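Side-chain contact in putative fumarylpyruvate hydrolase (Burkholderia cenocepacia, PDB 4MAQ), which is a putative member of the fumarylacetoacetate hydrolase family, a mostly beta protein found here as a dimer of two chains: residues W112-G117 with G158-G163. Numbering follows the deposited sequence.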
loop_
_atom_site.group_PDB
_atom_site.type_symbol
_atom_site.label_atom_id
_atom_site.label_comp_id
_atom_site.label_asym_id
_atom_site.label_seq_id
_atom_site.Cartn_x
_atom_site.Cartn_y
_atom_site.Cartn_z
ATOM N N TRP B 112 5.609 18.207 -8.359
ATOM C CA TRP B 112 5.443 18.271 -9.815
ATOM C C TRP B 112 4.130 18.986 -10.190
ATOM O O TRP B 112 4.101 19.770 -11.136
ATOM C CB TRP B 112 5.480 16.845 -10.436
ATOM C CG TRP B 112 5.355 16.952 -11.904
ATOM C CD1 TRP B 112 6.354 17.213 -12.796
ATOM C CD2 TRP B 112 4.132 16.969 -12.650
ATOM N NE1 TRP B 112 5.843 17.335 -14.050
ATOM C CE2 TRP B 112 4.479 17.217 -14.002
ATOM C CE3 TRP B 112 2.779 16.785 -12.317
ATOM C CZ2 TRP B 112 3.528 17.276 -15.027
ATOM C CZ3 TRP B 112 1.827 16.859 -13.350
ATOM C CH2 TRP B 112 2.219 17.090 -14.681
ATOM N N GLY B 113 3.041 18.682 -9.501
ATOM C CA GLY B 113 1.745 19.205 -9.900
ATOM C C GLY B 113 0.632 18.796 -8.985
ATOM O O GLY B 113 0.867 18.298 -7.874
ATOM N N TYR B 114 -0.593 19.033 -9.444
ATOM C CA TYR B 114 -1.775 18.888 -8.613
ATOM C C TYR B 114 -2.919 18.251 -9.373
ATOM O O TYR B 114 -3.059 18.446 -10.583
ATOM C CB TYR B 114 -2.254 20.268 -8.135
ATOM C CG TYR B 114 -1.258 20.909 -7.215
ATOM C CD1 TYR B 114 -0.250 21.722 -7.730
ATOM C CD2 TYR B 114 -1.305 20.697 -5.832
ATOM C CE1 TYR B 114 0.701 22.299 -6.913
ATOM C CE2 TYR B 114 -0.350 21.264 -4.991
ATOM C CZ TYR B 114 0.651 22.065 -5.531
ATOM O OH TYR B 114 1.561 22.620 -4.645
ATOM N N GLY B 115 -3.798 17.578 -8.634
ATOM C CA GLY B 115 -5.068 17.140 -9.165
ATOM C C GLY B 115 -6.120 17.176 -8.076
ATOM O O GLY B 115 -5.872 17.670 -6.961
ATOM N N VAL B 116 -7.289 16.643 -8.398
ATOM C CA VAL B 116 -8.409 16.593 -7.451
ATOM C C VAL B 116 -8.798 15.124 -7.329
ATOM O O VAL B 116 -8.857 14.411 -8.335
ATOM C CB VAL B 116 -9.610 17.437 -7.941
ATOM C CG1 VAL B 116 -10.803 17.283 -7.010
ATOM C CG2 VAL B 116 -9.170 18.891 -8.063
ATOM N N GLY B 117 -9.020 14.670 -6.104
ATOM C CA GLY B 117 -9.304 13.263 -5.875
ATOM C C GLY B 117 -10.470 13.063 -4.945
ATOM O O GLY B 117 -10.919 14.008 -4.262
ATOM N N GLY B 158 0.561 27.208 -10.340
ATOM C CA GLY B 158 1.153 27.632 -9.069
ATOM C C GLY B 158 0.885 26.597 -7.977
ATOM O O GLY B 158 0.425 25.501 -8.254
ATOM N N HIS B 159 1.189 26.953 -6.731
ATOM C CA HIS B 159 0.959 26.067 -5.596
ATOM C C HIS B 159 -0.269 26.586 -4.889
ATOM O O HIS B 159 -0.171 27.522 -4.119
ATOM C CB HIS B 159 2.188 26.042 -4.675
ATOM C CG HIS B 159 3.412 25.480 -5.323
ATOM N ND1 HIS B 159 3.513 24.157 -5.707
ATOM C CD2 HIS B 159 4.583 26.069 -5.684
ATOM C CE1 HIS B 159 4.697 23.949 -6.262
ATOM N NE2 HIS B 159 5.364 25.091 -6.264
ATOM N N PRO B 160 -1.455 25.973 -5.147
ATOM C CA PRO B 160 -2.683 26.562 -4.607
ATOM C C PRO B 160 -2.672 26.548 -3.084
ATOM O O PRO B 160 -2.279 25.534 -2.473
ATOM C CB PRO B 160 -3.786 25.640 -5.159
ATOM C CG PRO B 160 -3.083 24.330 -5.409
ATOM C CD PRO B 160 -1.739 24.751 -5.925
ATOM N N ALA B 161 -3.130 27.639 -2.479
ATOM C CA ALA B 161 -3.175 27.747 -1.005
ATOM C C ALA B 161 -4.525 28.235 -0.496
ATOM O O ALA B 161 -4.765 28.257 0.698
ATOM C CB ALA B 161 -2.042 28.619 -0.485
ATOM N N ALA B 162 -5.417 28.594 -1.413
ATOM C CA ALA B 162 -6.732 29.124 -1.075
ATOM C C ALA B 162 -7.661 28.769 -2.228
ATOM O O ALA B 162 -7.221 28.543 -3.369
ATOM C CB ALA B 162 -6.684 30.653 -0.838
ATOM N N GLY B 163 -8.948 28.711 -1.925
ATOM C CA GLY B 163 -9.954 28.532 -2.956
ATOM C C GLY B 163 -10.911 27.380 -2.666
ATOM O O GLY B 163 -10.634 26.501 -1.827
HETATM O O HOH W 1 0.106 23.915 -2.476
#
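Y114 reaches from strand 111-122 to the loop that follows helix 154-157 and meets H159 and P160 there. P160 lies over one face of the phenol ring. Its CD sits 3.6 Å from the centroid of the Y114 ring, 12° off the normal, which makes a CH-pi contact. H159 comes to the hydroxyl end instead. Its ND1 lies at the edge of the Y114 ring, near the ring plane, and forms a 2.7 Å hydrogen bond with Y114 OH. Either atom could be the donor. The two aromatic rings meet rim to rim, planes at 72°, with neither over the other's face. CG of H159 stands anti to its carbonyl carbon (chi1 -64°), which carries the ring to the phenol end; the turn about CB-CG then brings ND1 to Y114 OH. A water 2.9 Å from Y114 OH bridges to P160 O and donates to that carbonyl. L91 and V93 of strand 85-95 and A154 and T157 of helix 154-157 also pack on Y114. The contact ties the loop leading into the five-stranded sheet to strand 111-122 of the larger mixed sheet. The phenol oxygen of this buried tyrosine is thus satisfied by H159 and the bridging water, while P160 over the face and the bond at the edge help fix the ring's position.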